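Local coordinates for endo-alpha-mannosidase (Bacteroides thetaiotaomicron, PDB 4ACY), which hydrolyses internal alpha-mannosidic bonds as a family 99 glycoside hydrolase, an activity consistent with the processing of mannose-containing N-glycans, at residues A[299-304]-A[333-338]; A[248-253]-A[323-328]; A[62-67]-A[329-334]. One frame throughout, in Å; residues are numbered along the deposited sequence.

Contact 1. Residues A[299-304]-A[333-338]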
loop_
_atom_site.group_PDB
_atom_site.type_symbol
_atom_site.label_atom_id
_atom_site.label_comp_id
_atom_site.label_asym_id
_atom_site.label_seq_id
_atom_site.Cartn_x
_atom_site.Cartn_y
_atom_site.Cartn_z
ATOM N N ARG A 299 -8.148 -15.365 0.040
ATOM C CA ARG A 299 -7.916 -15.752 1.431
ATOM C C ARG A 299 -9.078 -15.212 2.247
ATOM O O ARG A 299 -9.248 -14.002 2.329
ATOM C CB ARG A 299 -6.583 -15.171 1.947
ATOM C CG ARG A 299 -5.335 -15.609 1.171
ATOM C CD ARG A 299 -4.896 -17.050 1.460
ATOM N NE ARG A 299 -3.679 -17.344 0.695
ATOM C CZ ARG A 299 -3.665 -17.827 -0.551
ATOM N NH1 ARG A 299 -4.800 -18.114 -1.174
ATOM N NH2 ARG A 299 -2.504 -18.038 -1.170
ATOM N N ASP A 300 -9.896 -16.103 2.830
ATOM C CA ASP A 300 -11.058 -15.652 3.623
ATOM C C ASP A 300 -10.631 -14.922 4.897
ATOM O O ASP A 300 -9.623 -15.257 5.506
ATOM C CB ASP A 300 -11.962 -16.820 4.031
ATOM C CG ASP A 300 -12.535 -17.586 2.852
ATOM O OD1 ASP A 300 -12.607 -17.065 1.709
ATOM O OD2 ASP A 300 -12.938 -18.748 3.101
ATOM N N ARG A 301 -11.417 -13.931 5.305
ATOM C CA ARG A 301 -11.076 -13.148 6.497
ATOM C C ARG A 301 -11.303 -13.905 7.809
ATOM O O ARG A 301 -10.668 -13.586 8.815
ATOM C CB ARG A 301 -11.829 -11.819 6.513
ATOM C CG ARG A 301 -11.526 -10.955 5.300
ATOM C CD ARG A 301 -11.693 -9.486 5.616
ATOM N NE ARG A 301 -11.272 -8.698 4.464
ATOM C CZ ARG A 301 -11.054 -7.383 4.470
ATOM N NH1 ARG A 301 -11.241 -6.654 5.578
ATOM N NH2 ARG A 301 -10.655 -6.787 3.354
ATOM N N GLU A 302 -12.199 -14.900 7.773
ATOM C CA GLU A 302 -12.543 -15.709 8.953
ATOM C C GLU A 302 -12.798 -14.842 10.195
ATOM O O GLU A 302 -12.193 -15.038 11.252
ATOM C CB GLU A 302 -11.480 -16.785 9.222
ATOM C CG GLU A 302 -11.246 -17.766 8.062
ATOM C CD GLU A 302 -12.359 -18.795 7.895
ATOM O OE1 GLU A 302 -13.404 -18.681 8.573
ATOM O OE2 GLU A 302 -12.182 -19.726 7.078
ATOM N N ASN A 303 -13.706 -13.878 10.052
ATOM C CA ASN A 303 -14.079 -12.989 11.162
ATOM C C ASN A 303 -12.876 -12.397 11.899
ATOM O O ASN A 303 -12.855 -12.315 13.136
ATOM C CB ASN A 303 -15.014 -13.718 12.143
ATOM C CG ASN A 303 -16.340 -14.108 11.505
ATOM O OD1 ASN A 303 -16.893 -13.375 10.677
ATOM N ND2 ASN A 303 -16.873 -15.263 11.908
ATOM N N GLY A 304 -11.867 -12.003 11.127
ATOM C CA GLY A 304 -10.699 -11.317 11.671
ATOM C C GLY A 304 -9.531 -12.223 12.014
ATOM O O GLY A 304 -8.442 -11.736 12.304
ATOM N N GLY A 333 -9.670 -6.674 -2.452
ATOM C CA GLY A 333 -10.345 -7.183 -1.253
ATOM C C GLY A 333 -9.434 -7.185 -0.044
ATOM O O GLY A 333 -9.600 -7.991 0.875
ATOM N N THR A 334 -8.442 -6.302 -0.057
ATOM C CA THR A 334 -7.490 -6.244 1.047
ATOM C C THR A 334 -7.748 -5.071 1.987
ATOM O O THR A 334 -6.986 -4.884 2.923
ATOM C CB THR A 334 -6.031 -6.157 0.537
ATOM O OG1 THR A 334 -5.889 -4.999 -0.290
ATOM C CG2 THR A 334 -5.665 -7.411 -0.260
ATOM N N GLN A 335 -8.822 -4.308 1.747
ATOM C CA GLN A 335 -9.057 -3.038 2.448
ATOM C C GLN A 335 -9.380 -3.227 3.932
ATOM O O GLN A 335 -10.070 -4.180 4.300
ATOM C CB GLN A 335 -10.144 -2.208 1.739
ATOM C CG GLN A 335 -11.597 -2.659 1.942
ATOM C CD GLN A 335 -11.939 -4.045 1.359
ATOM O OE1 GLN A 335 -11.374 -4.486 0.344
ATOM N NE2 GLN A 335 -12.877 -4.717 1.990
ATOM N N ILE A 336 -8.853 -2.340 4.770
ATOM C CA ILE A 336 -9.344 -2.284 6.157
ATOM C C ILE A 336 -10.426 -1.221 6.262
ATOM O O ILE A 336 -11.138 -1.158 7.282
ATOM C CB ILE A 336 -8.209 -2.084 7.200
ATOM C CG1 ILE A 336 -7.476 -0.757 6.953
ATOM C CG2 ILE A 336 -7.239 -3.307 7.223
ATOM C CD1 ILE A 336 -6.536 -0.392 8.106
ATOM N N GLU A 337 -10.571 -0.426 5.200
ATOM C CA GLU A 337 -11.620 0.601 5.108
ATOM C C GLU A 337 -13.004 -0.020 5.342
ATOM O O GLU A 337 -13.271 -1.157 4.906
ATOM C CB GLU A 337 -11.571 1.346 3.776
ATOM C CG GLU A 337 -12.516 2.549 3.758
ATOM C CD GLU A 337 -12.516 3.334 2.494
ATOM O OE1 GLU A 337 -11.716 3.044 1.566
ATOM O OE2 GLU A 337 -13.338 4.277 2.423
ATOM N N PRO A 338 -13.874 0.692 6.087
ATOM C CA PRO A 338 -15.182 0.113 6.382
ATOM C C PRO A 338 -15.977 -0.273 5.151
ATOM O O PRO A 338 -16.067 0.498 4.203
ATOM C CB PRO A 338 -15.895 1.249 7.139
ATOM C CG PRO A 338 -14.790 1.922 7.855
ATOM C CD PRO A 338 -13.609 1.892 6.909
HETATM O O HOH W 1 -10.782 -10.146 2.107
#
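R301 and T334 mark the nearest approach of the two backbones, and with 9.5 Å between their CA atoms the main chains stay apart, leaving one long side chain to span the space. Both segments belong to loops of a (beta/alpha)8 barrel: strand 276-281 leads to the loop holding 299-304, and strand 322-324 to the loop holding 333-338. R301 illustrates how an arginine can fasten one loop to the carbonyl groups of another. Its chain is extended from CG to NE, and the guanidinium arrives end-on at the O of Q335, where NH1 and NH2 both donate to that single atom. NH2 is 2.8 Å from Q335 O, while the NH1 bond, at 3.0 Å to the same oxygen, runs nearly along the C=O axis. NH2 also reaches G333 O at 3.0 Å, a straighter bond (N-H...O 158°) in which the donor sits above the carbonyl plane. Both acceptors nevertheless lie close to the guanidinium plane, so the bonds fix the rotation of the group. Cation-pi contacts with F90 and Y360 add to its hold. The side-chain amide of Q335 takes no part; its NE2, a donor like R301 NH2, pairs with the hydroxyl of Y352. One water completes the clamp in the plane of the guanidinium, accepting from R301 NE at 2.8 Å and donating to G333 O at 2.7 Å.

Contact 2. Residues A[248-253]-A[323-328]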
loop_
_atom_site.group_PDB
_atom_site.type_symbol
_atom_site.label_atom_id
_atom_site.label_comp_id
_atom_site.label_asym_id
_atom_site.label_seq_id
_atom_site.Cartn_x
_atom_site.Cartn_y
_atom_site.Cartn_z
ATOM N N TYR A 248 4.607 -6.530 0.365
ATOM C CA TYR A 248 3.340 -6.108 -0.234
ATOM C C TYR A 248 2.142 -7.070 -0.142
ATOM O O TYR A 248 1.131 -6.750 0.484
ATOM C CB TYR A 248 3.466 -5.545 -1.670
ATOM C CG TYR A 248 2.145 -4.945 -2.046
ATOM C CD1 TYR A 248 1.753 -3.721 -1.508
ATOM C CD2 TYR A 248 1.225 -5.659 -2.830
ATOM C CE1 TYR A 248 0.492 -3.187 -1.772
ATOM C CE2 TYR A 248 -0.058 -5.124 -3.103
ATOM C CZ TYR A 248 -0.402 -3.890 -2.571
ATOM O OH TYR A 248 -1.646 -3.334 -2.829
ATOM N N PHE A 249 2.240 -8.219 -0.812
ATOM C CA PHE A 249 1.055 -9.045 -1.073
ATOM C C PHE A 249 0.354 -9.508 0.197
ATOM O O PHE A 249 0.983 -10.062 1.080
ATOM C CB PHE A 249 1.430 -10.219 -1.978
ATOM C CG PHE A 249 2.048 -9.773 -3.257
ATOM C CD1 PHE A 249 1.261 -9.151 -4.232
ATOM C CD2 PHE A 249 3.416 -9.906 -3.469
ATOM C CE1 PHE A 249 1.825 -8.684 -5.421
ATOM C CE2 PHE A 249 3.997 -9.447 -4.657
ATOM C CZ PHE A 249 3.201 -8.837 -5.635
ATOM N N ALA A 250 -0.952 -9.258 0.280
ATOM C CA ALA A 250 -1.693 -9.554 1.506
ATOM C C ALA A 250 -2.052 -11.025 1.612
ATOM O O ALA A 250 -2.444 -11.485 2.685
ATOM C CB ALA A 250 -2.944 -8.731 1.574
ATOM N N ALA A 251 -1.968 -11.745 0.489
ATOM C CA ALA A 251 -2.361 -13.160 0.471
ATOM C C ALA A 251 -1.174 -14.030 0.872
ATOM O O ALA A 251 -0.147 -14.057 0.179
ATOM C CB ALA A 251 -2.872 -13.554 -0.881
ATOM N N THR A 252 -1.314 -14.718 2.009
ATOM C CA THR A 252 -0.230 -15.544 2.535
ATOM C C THR A 252 0.169 -16.571 1.480
ATOM O O THR A 252 -0.693 -17.230 0.889
ATOM C CB THR A 252 -0.615 -16.252 3.853
ATOM O OG1 THR A 252 -1.872 -16.910 3.685
ATOM C CG2 THR A 252 -0.733 -15.250 4.978
ATOM N N GLY A 253 1.472 -16.652 1.214
ATOM C CA GLY A 253 2.024 -17.650 0.298
ATOM C C GLY A 253 1.958 -17.287 -1.168
ATOM O O GLY A 253 2.460 -18.032 -2.003
ATOM N N SER A 323 3.855 -2.549 7.444
ATOM C CA SER A 323 2.987 -1.950 6.458
ATOM C C SER A 323 1.705 -2.755 6.340
ATOM O O SER A 323 1.684 -3.972 6.564
ATOM C CB SER A 323 3.689 -1.794 5.097
ATOM O OG SER A 323 4.161 -3.049 4.595
ATOM N N ILE A 324 0.629 -2.055 6.009
ATOM C CA ILE A 324 -0.688 -2.657 5.920
ATOM C C ILE A 324 -1.194 -2.610 4.475
ATOM O O ILE A 324 -1.398 -1.538 3.892
ATOM C CB ILE A 324 -1.698 -1.973 6.878
ATOM C CG1 ILE A 324 -1.230 -2.150 8.336
ATOM C CG2 ILE A 324 -3.102 -2.573 6.693
ATOM C CD1 ILE A 324 -2.066 -1.375 9.328
ATOM N N THR A 325 -1.389 -3.804 3.923
ATOM C CA THR A 325 -1.965 -3.965 2.601
ATOM C C THR A 325 -3.410 -4.433 2.819
ATOM O O THR A 325 -3.627 -5.621 3.025
ATOM C CB THR A 325 -1.178 -5.019 1.792
ATOM O OG1 THR A 325 0.190 -4.588 1.659
ATOM C CG2 THR A 325 -1.813 -5.192 0.384
ATOM N N SER A 326 -4.397 -3.530 2.805
ATOM C CA SER A 326 -4.255 -2.127 2.419
ATOM C C SER A 326 -5.240 -1.280 3.207
ATOM O O SER A 326 -6.155 -1.814 3.820
ATOM C CB SER A 326 -4.605 -1.979 0.930
ATOM O OG SER A 326 -5.927 -2.448 0.680
ATOM N N PHE A 327 -5.087 0.043 3.174
ATOM C CA PHE A 327 -6.229 0.845 3.565
ATOM C C PHE A 327 -7.400 0.615 2.591
ATOM O O PHE A 327 -8.515 0.321 3.009
ATOM C CB PHE A 327 -5.911 2.338 3.646
ATOM C CG PHE A 327 -7.106 3.156 4.085
ATOM C CD1 PHE A 327 -7.599 3.023 5.380
ATOM C CD2 PHE A 327 -7.774 3.987 3.192
ATOM C CE1 PHE A 327 -8.721 3.721 5.793
ATOM C CE2 PHE A 327 -8.894 4.694 3.601
ATOM C CZ PHE A 327 -9.358 4.566 4.907
ATOM N N ASN A 328 -7.161 0.755 1.291
ATOM C CA ASN A 328 -8.293 0.826 0.373
ATOM C C ASN A 328 -7.999 0.362 -1.045
ATOM O O ASN A 328 -8.360 1.042 -2.016
ATOM C CB ASN A 328 -8.911 2.240 0.351
ATOM C CG ASN A 328 -7.956 3.307 -0.181
ATOM O OD1 ASN A 328 -6.728 3.143 -0.149
ATOM N ND2 ASN A 328 -8.526 4.421 -0.666
#
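Y248 meets T325 twice, once through its backbone and once through its ring, a compact example of a single threonine serving a polar and an apolar partner at the same time. The carbonyl O of Y248 accepts a 2.6 Å hydrogen bond from T325 OG1, which lies in the carbonyl plane on a lone pair. The same threonine sends its methyl to the ring: CG2 rests over one face in a CH-pi contact, 3.9 Å from the ring centroid and displaced toward the rim, so that the closest ring atom is CZ, at 3.5 Å from CG2. The torsion of T325 explains the division of labour, since OG1 stands beside the backbone N and CG2 opposite it (chi1 -60°). At its far end the phenol is fixed by a hydrogen bond between Y248 OH and the hydroxyl of Y47. F249 borders the Y248 ring at its edge, with CD1 in the ring plane. Next comes A250, whose CB packs 3.9 Å from T325 CG2 and also lies against the threonine carbonyl, 3.5 Å from its O. Directly beyond T325 the chain passes through a cis peptide bond into S326, a non-proline cis link. A bound formic acid near the tyrosine, probably from the crystallisation liquor, is consistent with a pocket here. Within the beta/alpha barrel, 248-253 leaves strand 244-246 and crosses toward strand 322-324 and the residues that follow it; T325 also touches F45 of strand 42-46 and S280 of strand 276-281, while T252 packs on M310 of helix 305-316.

Contact 3. Residues A[62-67]-A[329-334]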
loop_
_atom_site.group_PDB
_atom_site.type_symbol
_atom_site.label_atom_id
_atom_site.label_comp_id
_atom_site.label_asym_id
_atom_site.label_seq_id
_atom_site.Cartn_x
_atom_site.Cartn_y
_atom_site.Cartn_z
ATOM N N TRP A 62 -13.880 2.529 -9.914
ATOM C CA TRP A 62 -15.097 1.779 -9.603
ATOM C C TRP A 62 -15.599 1.111 -10.872
ATOM O O TRP A 62 -16.224 0.053 -10.818
ATOM C CB TRP A 62 -16.179 2.679 -8.989
ATOM C CG TRP A 62 -15.696 3.435 -7.796
ATOM C CD1 TRP A 62 -15.604 4.797 -7.670
ATOM C CD2 TRP A 62 -15.240 2.887 -6.546
ATOM N NE1 TRP A 62 -15.119 5.123 -6.430
ATOM C CE2 TRP A 62 -14.874 3.976 -5.726
ATOM C CE3 TRP A 62 -15.068 1.583 -6.056
ATOM C CZ2 TRP A 62 -14.385 3.810 -4.429
ATOM C CZ3 TRP A 62 -14.583 1.409 -4.765
ATOM C CH2 TRP A 62 -14.228 2.523 -3.967
HETATM N N MSE A 63 -15.338 1.788 -11.991
HETATM C CA MSE A 63 -15.409 1.199 -13.312
HETATM C C MSE A 63 -14.011 0.630 -13.584
HETATM O O MSE A 63 -13.021 1.317 -13.379
HETATM C CB MSE A 63 -15.772 2.280 -14.328
HETATM C CG MSE A 63 -15.567 1.893 -15.772
HETATM SE SE MSE A 63 -16.186 3.282 -16.978
HETATM C CE MSE A 63 -15.185 4.791 -16.314
ATOM N N HIS A 64 -13.930 -0.626 -14.019
ATOM C CA HIS A 64 -12.620 -1.275 -14.164
ATOM C C HIS A 64 -12.722 -2.420 -15.162
ATOM O O HIS A 64 -13.757 -3.090 -15.221
ATOM C CB HIS A 64 -12.193 -1.806 -12.794
ATOM C CG HIS A 64 -10.745 -2.181 -12.682
ATOM N ND1 HIS A 64 -10.243 -3.379 -13.148
ATOM C CD2 HIS A 64 -9.707 -1.544 -12.089
ATOM C CE1 HIS A 64 -8.951 -3.449 -12.877
ATOM N NE2 HIS A 64 -8.601 -2.351 -12.229
ATOM N N PRO A 65 -11.652 -2.651 -15.960
ATOM C CA PRO A 65 -11.717 -3.808 -16.852
ATOM C C PRO A 65 -11.684 -5.122 -16.075
ATOM O O PRO A 65 -11.296 -5.153 -14.897
ATOM C CB PRO A 65 -10.450 -3.689 -17.727
ATOM C CG PRO A 65 -9.876 -2.382 -17.490
ATOM C CD PRO A 65 -10.479 -1.799 -16.216
ATOM N N ILE A 66 -12.111 -6.195 -16.727
ATOM C CA ILE A 66 -12.018 -7.539 -16.174
ATOM C C ILE A 66 -10.862 -8.255 -16.887
ATOM O O ILE A 66 -10.906 -8.412 -18.106
ATOM C CB ILE A 66 -13.333 -8.330 -16.386
ATOM C CG1 ILE A 66 -14.522 -7.596 -15.750
ATOM C CG2 ILE A 66 -13.220 -9.711 -15.776
ATOM C CD1 ILE A 66 -15.874 -8.235 -16.073
ATOM N N ALA A 67 -9.843 -8.672 -16.127
ATOM C CA ALA A 67 -8.574 -9.163 -16.719
ATOM C C ALA A 67 -8.676 -10.595 -17.219
ATOM O O ALA A 67 -9.342 -11.430 -16.601
ATOM C CB ALA A 67 -7.447 -9.052 -15.699
ATOM N N GLU A 329 -7.359 -0.798 -1.155
ATOM C CA GLU A 329 -7.232 -1.448 -2.464
ATOM C C GLU A 329 -8.463 -2.340 -2.599
ATOM O O GLU A 329 -8.411 -3.554 -2.352
ATOM C CB GLU A 329 -5.935 -2.260 -2.547
ATOM C CG GLU A 329 -5.193 -2.160 -3.913
ATOM C CD GLU A 329 -5.999 -2.655 -5.122
ATOM O OE1 GLU A 329 -7.229 -2.822 -5.023
ATOM O OE2 GLU A 329 -5.383 -2.856 -6.209
ATOM N N TRP A 330 -9.579 -1.704 -2.949
ATOM C CA TRP A 330 -10.871 -2.366 -3.017
ATOM C C TRP A 330 -10.885 -3.473 -4.058
ATOM O O TRP A 330 -11.523 -4.515 -3.841
ATOM C CB TRP A 330 -12.001 -1.341 -3.260
ATOM C CG TRP A 330 -12.290 -0.545 -2.017
ATOM C CD1 TRP A 330 -11.730 0.644 -1.658
ATOM C CD2 TRP A 330 -13.179 -0.913 -0.941
ATOM N NE1 TRP A 330 -12.226 1.056 -0.442
ATOM C CE2 TRP A 330 -13.104 0.113 0.026
ATOM C CE3 TRP A 330 -14.025 -2.012 -0.703
ATOM C CZ2 TRP A 330 -13.859 0.088 1.214
ATOM C CZ3 TRP A 330 -14.772 -2.035 0.478
ATOM C CH2 TRP A 330 -14.676 -0.988 1.419
ATOM N N HIS A 331 -10.162 -3.283 -5.164
ATOM C CA HIS A 331 -10.211 -4.289 -6.238
ATOM C C HIS A 331 -9.699 -5.618 -5.752
ATOM O O HIS A 331 -10.106 -6.658 -6.263
ATOM C CB HIS A 331 -9.379 -3.892 -7.460
ATOM C CG HIS A 331 -9.632 -2.508 -7.954
ATOM N ND1 HIS A 331 -10.874 -2.073 -8.367
ATOM C CD2 HIS A 331 -8.786 -1.472 -8.136
ATOM C CE1 HIS A 331 -10.784 -0.811 -8.756
ATOM N NE2 HIS A 331 -9.524 -0.428 -8.637
ATOM N N GLU A 332 -8.802 -5.591 -4.765
ATOM C CA GLU A 332 -8.137 -6.809 -4.321
ATOM C C GLU A 332 -8.648 -7.334 -2.984
ATOM O O GLU A 332 -8.150 -8.332 -2.472
ATOM C CB GLU A 332 -6.621 -6.603 -4.283
ATOM C CG GLU A 332 -6.076 -6.385 -5.693
ATOM C CD GLU A 332 -4.576 -6.351 -5.769
ATOM O OE1 GLU A 332 -3.909 -6.048 -4.747
ATOM O OE2 GLU A 332 -4.054 -6.568 -6.895
ATOM N N GLY A 333 -9.670 -6.674 -2.452
ATOM C CA GLY A 333 -10.345 -7.183 -1.253
ATOM C C GLY A 333 -9.434 -7.185 -0.044
ATOM O O GLY A 333 -9.600 -7.991 0.875
ATOM N N THR A 334 -8.442 -6.302 -0.057
ATOM C CA THR A 334 -7.490 -6.244 1.047
ATOM C C THR A 334 -7.748 -5.071 1.987
ATOM O O THR A 334 -6.986 -4.884 2.923
ATOM C CB THR A 334 -6.031 -6.157 0.537
ATOM O OG1 THR A 334 -5.889 -4.999 -0.290
ATOM C CG2 THR A 334 -5.665 -7.411 -0.260
#
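Two oblique aromatic pairs, W62 with W330 and H64 with H331, make this an aromatic contact between the excursion after the first barrel strand, 42-46, which carries the short strand 64-66, and the loop after the last, 322-324. No hydrogen bond passes directly between the segments. The indole of W62 comes in with its six-membered ring, placing CH2 over a face of the W330 ring at 3.9 Å from CD1; the interacting rings are inclined at 57°. Each indole N-H is satisfied by a partner beyond the pair, W62 NE1 by the O of Y97 and W330 NE1 by E337 OE1, while W62 also stacks on Y50. In this closed eight-stranded parallel barrel, the fold of the TIM-barrel clan, loops at the C-terminal ends of the strands commonly shape the active-site face. Here strand 64-66 is paired antiparallel with 77-79. From that strand H64 swings its imidazole toward H331 with CG opposite its own backbone N (chi1 -165°). CD2 of H64 settles over one face of the H331 ring, 3.6 Å from CE1, with the two planes at 44°. H64 ND1 donates to P65 O at 2.7 Å, on a lone pair and near the imidazole plane, a bond that restrains ring rotation. Replacing H64 with an alanine would probably leave the face of H331 without this ring against it and P65 O without its side-chain donor. H331 is itself held at both nitrogens, ND1 bonding to the O of A87 and NE2 to ND1 of H61.

Contact 2 lies about 7 Å from the centre of the chain, contacts 1 and 3 about 15 and 14 Å. Its centre is about 10 Å from that of contact 1 and 15 Å from that of contact 3. All three share the run from the end of the last barrel strand, 322-324, into the loop after it. Their partners come earlier, from the connections after strands 42-46, 244-246 and 276-281. Hydrogen bonds between T334 OG1 and S326 OG and between R299 NH2 and T252 O join contacts 1 and 2. The three meet at the C-terminal end of the barrel, where TIM-barrel enzymes carry their active sites, consistent with a place near the catalytic pocket.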